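Local coordinates for cysteine synthase (PDB 6AHI), which catalyses the pyridoxal 5'-phosphate-dependent formation of L-cysteine from O-acetyl-L-serine and hydrogen sulfide, and also has cystathionine beta-synthase activity, at residues 50-55 with 156-161; 172-177 with 276-281; 208-211 with 215-218; 220-225 with 297-302. All blocks are in the same frame, centred on the assembly; numbering follows the deposited sequence.

In the fold
Contact 1 comes first along the chain and closes before the others open. It joins helix 48-60 to the break between helices 151-158 and 160-168. Contact 2 follows, setting helix 266-281 against strand 174-178 of the six-stranded mixed sheet. Its centre is about 25 Å from that of contact 1. Contact 3 is nested inside the loop that contact 2 closes, whereas contact 4 alternates with contact 2. Contacts 3 and 4 share the long connection between strands 200-206 and 240-244. Their centres are about 17 Å apart, and S209 OG packs on G225 CA at 3.5 Å. Contact 1 thus joins helices, contact 2 packs a helix on the sheet, and contact 4 probably lies beside the cofactor site.

Contact 1: residues 50-55 with 156-161; sequences GQYLIG and YYHTLA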
loop_
_atom_site.group_PDB
_atom_site.type_symbol
_atom_site.label_atom_id
_atom_site.label_comp_id
_atom_site.label_asym_id
_atom_site.label_seq_id
_atom_site.Cartn_x
_atom_site.Cartn_y
_atom_site.Cartn_z
ATOM N N GLY A 50 -6.174 14.511 6.934
ATOM C CA GLY A 50 -4.986 14.935 7.625
ATOM C C GLY A 50 -4.355 16.125 6.933
ATOM O O GLY A 50 -3.976 17.093 7.553
ATOM N N GLN A 51 -4.283 16.044 5.613
ATOM C CA GLN A 51 -3.627 17.049 4.833
ATOM C C GLN A 51 -4.414 18.351 4.904
ATOM O O GLN A 51 -3.831 19.411 5.024
ATOM C CB GLN A 51 -3.527 16.607 3.381
ATOM C CG GLN A 51 -2.822 17.630 2.517
ATOM C CD GLN A 51 -2.573 17.046 1.155
ATOM O OE1 GLN A 51 -3.504 16.738 0.426
ATOM N NE2 GLN A 51 -1.305 16.859 0.828
ATOM N N TYR A 52 -5.743 18.239 4.841
ATOM C CA TYR A 52 -6.610 19.395 4.879
ATOM C C TYR A 52 -6.550 20.055 6.263
ATOM O O TYR A 52 -6.412 21.276 6.329
ATOM C CB TYR A 52 -8.030 19.016 4.462
ATOM C CG TYR A 52 -8.982 20.183 4.395
ATOM C CD1 TYR A 52 -9.053 20.985 3.266
ATOM C CD2 TYR A 52 -9.800 20.498 5.467
ATOM C CE1 TYR A 52 -9.912 22.066 3.205
ATOM C CE2 TYR A 52 -10.678 21.570 5.421
ATOM C CZ TYR A 52 -10.737 22.348 4.277
ATOM O OH TYR A 52 -11.593 23.401 4.217
ATOM N N LEU A 53 -6.666 19.273 7.347
ATOM C CA LEU A 53 -6.757 19.825 8.714
ATOM C C LEU A 53 -5.490 20.628 9.053
ATOM O O LEU A 53 -5.571 21.729 9.596
ATOM C CB LEU A 53 -6.966 18.681 9.717
ATOM C CG LEU A 53 -8.367 18.073 9.783
ATOM C CD1 LEU A 53 -8.411 16.902 10.758
ATOM C CD2 LEU A 53 -9.366 19.128 10.204
ATOM N N ILE A 54 -4.321 20.073 8.717
ATOM C CA ILE A 54 -3.041 20.705 8.983
ATOM C C ILE A 54 -2.858 21.949 8.102
ATOM O O ILE A 54 -2.511 23.035 8.636
ATOM C CB ILE A 54 -1.897 19.667 8.901
ATOM C CG1 ILE A 54 -1.975 18.796 10.161
ATOM C CG2 ILE A 54 -0.529 20.324 8.723
ATOM C CD1 ILE A 54 -1.193 17.527 10.126
ATOM N N GLY A 55 -3.146 21.817 6.800
ATOM C CA GLY A 55 -3.069 22.926 5.835
ATOM C C GLY A 55 -3.908 24.124 6.264
ATOM O O GLY A 55 -3.429 25.250 6.299
ATOM N N TYR A 156 -13.232 16.749 2.441
ATOM C CA TYR A 156 -13.576 15.923 1.279
ATOM C C TYR A 156 -14.216 16.787 0.191
ATOM O O TYR A 156 -13.982 16.577 -1.026
ATOM C CB TYR A 156 -14.422 14.725 1.706
ATOM C CG TYR A 156 -13.728 13.877 2.735
ATOM C CD1 TYR A 156 -12.715 13.003 2.369
ATOM C CD2 TYR A 156 -14.021 14.012 4.082
ATOM C CE1 TYR A 156 -12.016 12.276 3.319
ATOM C CE2 TYR A 156 -13.359 13.264 5.039
ATOM C CZ TYR A 156 -12.340 12.399 4.656
ATOM O OH TYR A 156 -11.690 11.641 5.594
ATOM N N TYR A 157 -15.025 17.747 0.630
ATOM C CA TYR A 157 -15.650 18.712 -0.230
ATOM C C TYR A 157 -14.612 19.411 -1.112
ATOM O O TYR A 157 -14.887 19.684 -2.266
ATOM C CB TYR A 157 -16.444 19.715 0.597
ATOM C CG TYR A 157 -17.119 20.782 -0.223
ATOM C CD1 TYR A 157 -18.383 20.592 -0.755
ATOM C CD2 TYR A 157 -16.482 21.985 -0.479
ATOM C CE1 TYR A 157 -19.002 21.580 -1.511
ATOM C CE2 TYR A 157 -17.090 22.985 -1.219
ATOM C CZ TYR A 157 -18.349 22.776 -1.755
ATOM O OH TYR A 157 -18.937 23.756 -2.499
ATOM N N HIS A 158 -13.430 19.708 -0.551
ATOM C CA HIS A 158 -12.406 20.541 -1.209
ATOM C C HIS A 158 -11.368 19.709 -1.983
ATOM O O HIS A 158 -10.665 20.273 -2.808
ATOM C CB HIS A 158 -11.742 21.471 -0.179
ATOM C CG HIS A 158 -12.595 22.657 0.183
ATOM N ND1 HIS A 158 -12.927 23.610 -0.747
ATOM C CD2 HIS A 158 -13.198 23.040 1.336
ATOM C CE1 HIS A 158 -13.673 24.549 -0.185
ATOM N NE2 HIS A 158 -13.867 24.211 1.091
ATOM N N THR A 159 -11.244 18.403 -1.712
ATOM C CA THR A 159 -10.120 17.592 -2.226
ATOM C C THR A 159 -10.664 16.412 -3.034
ATOM O O THR A 159 -10.627 16.423 -4.259
ATOM C CB THR A 159 -9.189 17.157 -1.078
ATOM O OG1 THR A 159 -9.885 16.313 -0.150
ATOM C CG2 THR A 159 -8.597 18.340 -0.342
ATOM N N LEU A 160 -11.244 15.432 -2.338
ATOM C CA LEU A 160 -11.731 14.188 -2.953
ATOM C C LEU A 160 -12.797 14.481 -4.021
ATOM O O LEU A 160 -12.729 13.982 -5.126
ATOM C CB LEU A 160 -12.318 13.299 -1.857
ATOM C CG LEU A 160 -12.828 11.939 -2.319
ATOM C CD1 LEU A 160 -11.752 11.206 -3.089
ATOM C CD2 LEU A 160 -13.298 11.095 -1.135
ATOM N N ALA A 161 -13.821 15.262 -3.655
ATOM C CA ALA A 161 -15.018 15.349 -4.501
ATOM C C ALA A 161 -14.685 16.011 -5.836
ATOM O O ALA A 161 -15.074 15.493 -6.889
ATOM C CB ALA A 161 -16.146 16.045 -3.781
#
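T159 OG1 is hydrogen-bonded to A155 O in the preceding helical turn. T159 CG2 approaches the Y52 ring obliquely and loosely, 4.5 Å from Y52 CD1. The main contact of Y52 is with H158. The chi1 of Y52 is -177°, which swings its ring off helix 48-60 and across to the end of helix 151-158. The two rings lie almost parallel, with planes 10° apart. They meet only at their borders, with centroids 5.7 Å apart, so this is not a stack. Y52 OH comes to 3.3 Å from H158 CD2. H158 CB adds an apolar touch, 3.9 Å from Y52 CE1.

T159 departs from helical geometry, with phi -123°, between helix 151-158 and helix 160-168. The two helices follow with one residue between them. A161 N still bonds to Y156 O at 2.9 Å and bridges the break. This helical region belongs to the fold type II of PLP enzymes, and the T159 side chain is about 9 Å from that of T184, a probable cofactor-binding residue.

Y157 packs on H158 within the same segment. Y157 CD2 sits over the centre of one face of the H158 imidazole, 3.7 Å above its plane. Y157 OH in turn hydrogen-bonds E194 on helix 183-195.

Contact 2: residues 172-177 with 276-281; sequences LTSFVA and LKEAQR
S174 and E278 make the polar link between strand 174-178 and helix 266-281. S174 OG donates to E278 OE2 at 2.8 Å. The hydroxyl reaches that oxygen on its anti side, 33° out of the carboxylate plane. E278 reaches the strand because its chain bends at chi2 (75°) and turns the carboxylate toward S174.

Ionic bonds grip both oxygens of the carboxylate. R281 NH1 bonds E278 OE1 at 2.7 Å, using the anti lone pair of that oxygen. R200 NE, on the neighbouring strand 200-206, forms a salt bridge with OE2, the oxygen that S174 OG also uses.

Apolar contact is small. V176 CG2 rests on the glutamate methylenes, 4.0 Å from E278 CG. S174 and V176 point to the helix 266-281 side of the sheet. F175 points away and packs on helix 183-195, so the strand is sandwiched between helices, as in Rossmann-like alpha/beta folds.

S174, V176 and E278 are all buried. Two arginines and a hydroxyl around this buried carboxylate would favour its ionised form, though R281 is also shared with E242.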
loop_
_atom_site.group_PDB
_atom_site.type_symbol
_atom_site.label_atom_id
_atom_site.label_comp_id
_atom_site.label_asym_id
_atom_site.label_seq_id
_atom_site.Cartn_x
_atom_site.Cartn_y
_atom_site.Cartn_z
ATOM N N LEU A 172 -23.330 10.696 -13.109
ATOM C CA LEU A 172 -23.415 9.819 -11.954
ATOM C C LEU A 172 -24.856 9.808 -11.445
ATOM O O LEU A 172 -25.470 10.855 -11.237
ATOM C CB LEU A 172 -22.459 10.294 -10.868
ATOM C CG LEU A 172 -20.985 10.308 -11.240
ATOM C CD1 LEU A 172 -20.205 10.943 -10.100
ATOM C CD2 LEU A 172 -20.455 8.895 -11.548
ATOM N N THR A 173 -25.353 8.608 -11.197
ATOM C CA THR A 173 -26.712 8.368 -10.815
ATOM C C THR A 173 -26.819 8.346 -9.279
ATOM O O THR A 173 -27.808 8.825 -8.705
ATOM C CB THR A 173 -27.205 7.028 -11.375
ATOM O OG1 THR A 173 -26.831 6.920 -12.756
ATOM C CG2 THR A 173 -28.695 6.857 -11.205
ATOM N N SER A 174 -25.800 7.784 -8.633
ATOM C CA SER A 174 -25.826 7.543 -7.217
ATOM C C SER A 174 -24.400 7.598 -6.640
ATOM O O SER A 174 -23.408 7.236 -7.289
ATOM C CB SER A 174 -26.495 6.204 -6.952
ATOM O OG SER A 174 -26.580 5.982 -5.535
ATOM N N PHE A 175 -24.334 8.011 -5.365
ATOM C CA PHE A 175 -23.161 8.012 -4.530
ATOM C C PHE A 175 -23.463 7.187 -3.277
ATOM O O PHE A 175 -24.394 7.465 -2.542
ATOM C CB PHE A 175 -22.748 9.430 -4.156
ATOM C CG PHE A 175 -21.600 9.537 -3.180
ATOM C CD1 PHE A 175 -20.429 8.824 -3.396
ATOM C CD2 PHE A 175 -21.692 10.333 -2.042
ATOM C CE1 PHE A 175 -19.368 8.923 -2.513
ATOM C CE2 PHE A 175 -20.628 10.422 -1.162
ATOM C CZ PHE A 175 -19.468 9.723 -1.395
ATOM N N VAL A 176 -22.661 6.147 -3.083
ATOM C CA VAL A 176 -22.815 5.178 -2.046
ATOM C C VAL A 176 -21.516 5.156 -1.251
ATOM O O VAL A 176 -20.474 4.856 -1.842
ATOM C CB VAL A 176 -23.081 3.787 -2.657
ATOM C CG1 VAL A 176 -23.185 2.720 -1.581
ATOM C CG2 VAL A 176 -24.312 3.799 -3.560
ATOM N N ALA A 177 -21.571 5.421 0.068
ATOM C CA ALA A 177 -20.339 5.469 0.848
ATOM C C ALA A 177 -20.608 5.078 2.304
ATOM O O ALA A 177 -21.683 5.392 2.844
ATOM C CB ALA A 177 -19.718 6.847 0.775
ATOM N N LEU A 276 -23.534 -2.512 -5.138
ATOM C CA LEU A 276 -24.099 -3.555 -5.990
ATOM C C LEU A 276 -25.621 -3.595 -5.850
ATOM O O LEU A 276 -26.338 -3.687 -6.839
ATOM C CB LEU A 276 -23.457 -4.878 -5.572
ATOM C CG LEU A 276 -23.348 -5.978 -6.606
ATOM C CD1 LEU A 276 -22.641 -5.446 -7.853
ATOM C CD2 LEU A 276 -22.595 -7.171 -6.006
ATOM N N LYS A 277 -26.119 -3.493 -4.613
ATOM C CA LYS A 277 -27.561 -3.420 -4.350
ATOM C C LYS A 277 -28.189 -2.179 -4.978
ATOM O O LYS A 277 -29.265 -2.265 -5.623
ATOM C CB LYS A 277 -27.824 -3.485 -2.843
ATOM C CG LYS A 277 -27.551 -4.865 -2.258
ATOM C CD LYS A 277 -27.820 -4.943 -0.776
ATOM C CE LYS A 277 -27.238 -6.197 -0.199
ATOM N NZ LYS A 277 -27.542 -6.287 1.245
ATOM N N GLU A 278 -27.497 -1.044 -4.881
ATOM C CA GLU A 278 -27.974 0.169 -5.496
ATOM C C GLU A 278 -27.984 0.014 -7.037
ATOM O O GLU A 278 -28.994 0.362 -7.675
ATOM C CB GLU A 278 -27.188 1.370 -4.969
ATOM C CG GLU A 278 -27.492 2.691 -5.673
ATOM C CD GLU A 278 -28.810 3.390 -5.341
ATOM O OE1 GLU A 278 -29.689 2.761 -4.728
ATOM O OE2 GLU A 278 -28.971 4.572 -5.745
ATOM N N ALA A 279 -26.895 -0.470 -7.642
ATOM C CA ALA A 279 -26.862 -0.628 -9.117
ATOM C C ALA A 279 -28.014 -1.538 -9.579
ATOM O O ALA A 279 -28.649 -1.268 -10.599
ATOM C CB ALA A 279 -25.545 -1.180 -9.600
ATOM N N GLN A 280 -28.304 -2.580 -8.783
ATOM C CA GLN A 280 -29.292 -3.577 -9.160
ATOM C C GLN A 280 -30.708 -3.000 -9.116
ATOM O O GLN A 280 -31.572 -3.560 -9.768
ATOM C CB GLN A 280 -29.165 -4.826 -8.286
ATOM C CG GLN A 280 -28.021 -5.722 -8.742
ATOM C CD GLN A 280 -27.720 -6.835 -7.768
ATOM O OE1 GLN A 280 -28.276 -6.890 -6.678
ATOM N NE2 GLN A 280 -26.856 -7.755 -8.174
ATOM N N ARG A 281 -30.945 -1.914 -8.368
ATOM C CA ARG A 281 -32.278 -1.346 -8.250
ATOM C C ARG A 281 -32.454 -0.171 -9.222
ATOM O O ARG A 281 -33.530 0.356 -9.309
ATOM C CB ARG A 281 -32.599 -0.931 -6.806
ATOM C CG ARG A 281 -31.904 0.334 -6.304
ATOM C CD ARG A 281 -32.374 0.853 -4.952
ATOM N NE ARG A 281 -32.204 -0.111 -3.870
ATOM C CZ ARG A 281 -31.182 -0.161 -3.007
ATOM N NH1 ARG A 281 -30.299 0.825 -2.922
ATOM N NH2 ARG A 281 -31.055 -1.212 -2.221
#

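Contact 3: residues 208-211 with 215-218; sequences GSIL and EPGP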
loop_
_atom_site.group_PDB
_atom_site.type_symbol
_atom_site.label_atom_id
_atom_site.label_comp_id
_atom_site.label_asym_id
_atom_site.label_seq_id
_atom_site.Cartn_x
_atom_site.Cartn_y
_atom_site.Cartn_z
ATOM N N GLY A 208 -25.796 -3.689 13.432
ATOM C CA GLY A 208 -25.489 -3.205 14.763
ATOM C C GLY A 208 -25.228 -1.709 14.815
ATOM O O GLY A 208 -24.933 -1.168 15.885
ATOM N N SER A 209 -25.332 -1.036 13.661
ATOM C CA SER A 209 -25.389 0.423 13.571
ATOM C C SER A 209 -26.875 0.838 13.553
ATOM O O SER A 209 -27.720 0.020 13.222
ATOM C CB SER A 209 -24.624 0.861 12.326
ATOM O OG SER A 209 -24.460 2.263 12.247
ATOM N N ILE A 210 -27.201 2.103 13.835
ATOM C CA ILE A 210 -28.623 2.485 14.151
ATOM C C ILE A 210 -29.340 3.268 13.030
ATOM O O ILE A 210 -30.498 3.600 13.193
ATOM C CB ILE A 210 -28.688 3.263 15.487
ATOM C CG1 ILE A 210 -27.758 4.486 15.500
ATOM C CG2 ILE A 210 -28.425 2.326 16.654
ATOM C CD1 ILE A 210 -28.152 5.581 14.534
ATOM N N LEU A 211 -28.692 3.550 11.888
ATOM C CA LEU A 211 -29.246 4.555 10.936
ATOM C C LEU A 211 -30.574 4.079 10.328
ATOM O O LEU A 211 -31.442 4.908 10.044
ATOM C CB LEU A 211 -28.207 4.889 9.859
ATOM C CG LEU A 211 -27.026 5.750 10.336
ATOM C CD1 LEU A 211 -25.922 5.833 9.292
ATOM C CD2 LEU A 211 -27.479 7.142 10.722
ATOM N N GLU A 215 -31.243 -2.069 16.367
ATOM C CA GLU A 215 -30.676 -1.991 17.707
ATOM C C GLU A 215 -29.158 -1.848 17.614
ATOM O O GLU A 215 -28.532 -2.465 16.752
ATOM C CB GLU A 215 -31.028 -3.249 18.505
ATOM C CG GLU A 215 -32.521 -3.491 18.636
ATOM C CD GLU A 215 -33.260 -2.536 19.561
ATOM O OE1 GLU A 215 -32.606 -1.931 20.435
ATOM O OE2 GLU A 215 -34.499 -2.417 19.431
ATOM N N PRO A 216 -28.499 -1.085 18.514
ATOM C CA PRO A 216 -27.042 -0.981 18.503
ATOM C C PRO A 216 -26.427 -2.313 18.966
ATOM O O PRO A 216 -27.038 -3.033 19.763
ATOM C CB PRO A 216 -26.694 0.154 19.491
ATOM C CG PRO A 216 -28.033 0.671 20.022
ATOM C CD PRO A 216 -29.087 -0.357 19.650
ATOM N N GLY A 217 -25.229 -2.624 18.470
ATOM C CA GLY A 217 -24.529 -3.853 18.793
ATOM C C GLY A 217 -23.199 -3.938 18.051
ATOM O O GLY A 217 -22.962 -3.193 17.103
ATOM N N PRO A 218 -22.259 -4.793 18.498
ATOM C CA PRO A 218 -20.946 -4.876 17.865
ATOM C C PRO A 218 -21.006 -5.512 16.464
ATOM O O PRO A 218 -21.979 -6.145 16.063
ATOM C CB PRO A 218 -20.118 -5.706 18.862
ATOM C CG PRO A 218 -21.141 -6.512 19.633
ATOM C CD PRO A 218 -22.403 -5.671 19.670
HETATM O O HOH W 1 -28.386 -2.993 13.977
#
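G208 and G217 form the tight part of this contact, with their CA atoms 4.2 Å apart. G217 N donates to G208 O at 3.0 Å. The donor lies in the carbonyl plane, on a lone pair, but the N-H points only moderately well, with an angle of 142°. The same oxygen takes a CA-H...O contact from P216 CA at 3.4 Å. In return, G208 CA makes a CA-H...O contact with G217 O. Here the backbones touch directly, and no side chain stands between them. G208 has a positive phi of 90°, and a CB there would also run into G217 O, so both backbone and packing favour glycine.

Both segments belong to the long connection between strands 200-206 and 240-244 of the mixed sheet. The chain turns back on itself within a few residues, so 215-218 folds over 208-211. The CB of S209 points away from 215-218, and its OG is bonded to V226 N and E205 OE1. The S209 side chain is about 8 Å from G180, a probable cofactor-binding residue.

On the solvent side, water 1 bridges the two segments and is held by three hydrogen bonds. It accepts from G208 N at 2.7 Å and donates to E215 O at 2.8 Å and, over a longer distance, to S209 O. The looser part is farther out, where I210 CG2 rests on the proline ring, 3.8 Å from P216 CG. With the chi1 of I210 at 55°, CG2 lies anti to the carbonyl carbon, and this branch meets P216. E215 and P216 are exposed, and the E215 CB points away.

Contact 4: residues 220-225 with 297-302; sequences EIEGIG and DRYLSK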
loop_
_atom_site.group_PDB
_atom_site.type_symbol
_atom_site.label_atom_id
_atom_site.label_comp_id
_atom_site.label_asym_id
_atom_site.label_seq_id
_atom_site.Cartn_x
_atom_site.Cartn_y
_atom_site.Cartn_z
ATOM N N GLU A 220 -18.008 -6.946 13.247
ATOM C CA GLU A 220 -16.602 -7.169 12.863
ATOM C C GLU A 220 -16.166 -6.174 11.775
ATOM O O GLU A 220 -14.978 -5.855 11.699
ATOM C CB GLU A 220 -16.335 -8.597 12.375
ATOM C CG GLU A 220 -14.835 -8.914 12.362
ATOM C CD GLU A 220 -14.353 -10.307 11.967
ATOM O OE1 GLU A 220 -14.784 -10.830 10.902
ATOM O OE2 GLU A 220 -13.500 -10.855 12.710
ATOM N N ILE A 221 -17.082 -5.699 10.918
ATOM C CA ILE A 221 -16.666 -4.681 9.909
ATOM C C ILE A 221 -16.027 -3.514 10.669
ATOM O O ILE A 221 -16.583 -3.064 11.657
ATOM C CB ILE A 221 -17.833 -4.209 9.018
ATOM C CG1 ILE A 221 -18.323 -5.337 8.106
ATOM C CG2 ILE A 221 -17.436 -2.980 8.194
ATOM C CD1 ILE A 221 -19.707 -5.132 7.519
ATOM N N GLU A 222 -14.881 -3.039 10.171
ATOM C CA GLU A 222 -14.090 -2.016 10.828
ATOM C C GLU A 222 -14.087 -0.705 10.040
ATOM O O GLU A 222 -13.780 -0.681 8.839
ATOM C CB GLU A 222 -12.647 -2.500 10.947
ATOM C CG GLU A 222 -12.500 -3.758 11.779
ATOM C CD GLU A 222 -11.300 -3.816 12.702
ATOM O OE1 GLU A 222 -10.704 -2.757 12.984
ATOM O OE2 GLU A 222 -10.966 -4.929 13.132
ATOM N N GLY A 223 -14.366 0.396 10.741
ATOM C CA GLY A 223 -14.221 1.733 10.202
ATOM C C GLY A 223 -15.552 2.438 10.006
ATOM O O GLY A 223 -15.592 3.648 10.008
ATOM N N ILE A 224 -16.639 1.673 9.855
ATOM C CA ILE A 224 -17.954 2.241 9.647
ATOM C C ILE A 224 -18.872 1.729 10.757
ATOM O O ILE A 224 -18.595 0.731 11.376
ATOM C CB ILE A 224 -18.526 1.924 8.241
ATOM C CG1 ILE A 224 -18.658 0.419 8.007
ATOM C CG2 ILE A 224 -17.703 2.587 7.148
ATOM C CD1 ILE A 224 -19.498 0.053 6.814
ATOM N N GLY A 225 -19.987 2.424 10.945
ATOM C CA GLY A 225 -20.949 2.125 11.985
ATOM C C GLY A 225 -21.060 3.286 12.935
ATOM O O GLY A 225 -20.038 3.912 13.277
ATOM N N ASP A 297 -4.239 -4.883 4.472
ATOM C CA ASP A 297 -3.017 -5.352 5.131
ATOM C C ASP A 297 -3.067 -5.157 6.640
ATOM O O ASP A 297 -2.496 -5.952 7.368
ATOM C CB ASP A 297 -1.775 -4.609 4.641
ATOM C CG ASP A 297 -1.543 -4.757 3.160
ATOM O OD1 ASP A 297 -2.492 -4.461 2.359
ATOM O OD2 ASP A 297 -0.436 -5.155 2.816
ATOM N N ARG A 298 -3.737 -4.101 7.103
ATOM C CA ARG A 298 -3.736 -3.805 8.540
ATOM C C ARG A 298 -4.740 -4.711 9.278
ATOM O O ARG A 298 -4.856 -4.597 10.478
ATOM C CB ARG A 298 -4.065 -2.326 8.794
ATOM C CG ARG A 298 -2.931 -1.331 8.552
ATOM C CD ARG A 298 -2.671 -0.979 7.122
ATOM N NE ARG A 298 -1.647 0.050 6.938
ATOM C CZ ARG A 298 -1.886 1.348 6.747
ATOM N NH1 ARG A 298 -3.092 1.848 6.969
ATOM N NH2 ARG A 298 -0.906 2.134 6.343
ATOM N N TYR A 299 -5.401 -5.648 8.589
ATOM C CA TYR A 299 -6.371 -6.506 9.198
ATOM C C TYR A 299 -6.034 -7.988 9.012
ATOM O O TYR A 299 -6.826 -8.841 9.397
ATOM C CB TYR A 299 -7.772 -6.225 8.659
ATOM C CG TYR A 299 -8.184 -4.778 8.713
ATOM C CD1 TYR A 299 -8.660 -4.191 9.878
ATOM C CD2 TYR A 299 -8.079 -3.987 7.580
ATOM C CE1 TYR A 299 -9.033 -2.854 9.904
ATOM C CE2 TYR A 299 -8.469 -2.659 7.577
ATOM C CZ TYR A 299 -8.936 -2.086 8.748
ATOM O OH TYR A 299 -9.323 -0.773 8.716
ATOM N N LEU A 300 -4.830 -8.308 8.539
ATOM C CA LEU A 300 -4.482 -9.719 8.306
ATOM C C LEU A 300 -4.415 -10.487 9.636
ATOM O O LEU A 300 -4.768 -11.646 9.652
ATOM C CB LEU A 300 -3.174 -9.813 7.510
ATOM C CG LEU A 300 -3.267 -9.261 6.083
ATOM C CD1 LEU A 300 -1.913 -9.151 5.410
ATOM C CD2 LEU A 300 -4.197 -10.125 5.247
ATOM N N SER A 301 -4.009 -9.834 10.734
ATOM C CA SER A 301 -3.960 -10.494 12.072
ATOM C C SER A 301 -5.373 -10.823 12.581
ATOM O O SER A 301 -5.531 -11.609 13.500
ATOM C CB SER A 301 -3.205 -9.661 13.083
ATOM O OG SER A 301 -3.833 -8.403 13.273
ATOM N N LYS A 302 -6.391 -10.190 12.009
ATOM C CA LYS A 302 -7.762 -10.407 12.409
ATOM C C LYS A 302 -8.480 -11.354 11.444
ATOM O O LYS A 302 -9.682 -11.510 11.551
ATOM C CB LYS A 302 -8.485 -9.066 12.471
ATOM C CG LYS A 302 -7.806 -8.031 13.355
ATOM C CD LYS A 302 -8.574 -6.722 13.387
ATOM C CE LYS A 302 -8.368 -5.911 14.653
ATOM N NZ LYS A 302 -9.041 -6.520 15.826
HETATM O O HOH W 2 -12.017 -1.530 6.780
#
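E222 CG lies anti to its carbonyl carbon (chi1 -61°), and the chain then bends at chi2 (-140°), carrying the carboxylate to Y299 and K302. Y299 takes the same first-torsion setting and sends its ring back toward E222. The contact joins the loop that follows strand 200-206 to the 3-10 segment 297-302, which comes after strand 287-292, the last strand of this PLP-II enzyme.

The carboxylate meets the edge of the tyrosine ring. E222 OE1 is near the ring plane, 3.5 Å from Y299 CE1. The carboxylate and ring planes stand 71° apart. The aliphatic part of the glutamate adds to the packing, with E222 CB 3.8 Å from Y299 CE1. The other oxygen lies against the methylenes of K302, and these two side chains cross at about a right angle. E222 OE2 is 3.0 Å from K302 CD. The ammonium is farther off, in a long salt bridge of 3.7 Å from E222 OE2 to K302 NZ. At this length, and with the lysine exposed, the pairing is probably weak.

Y299 itself is buried, and its hydroxyl is held by D294 OD2 and K104 NZ. Its side chain is about 4 Å from that of N76, a probable cofactor-binding residue, so the contact probably borders the cofactor site. Segment 297-302 also reaches the dimer interface, where R298 forms a salt bridge with D297 of the second subunit. Water 2 lies 2.8 Å from E222 O and makes a weak bond to Y299 OH at 3.4 Å.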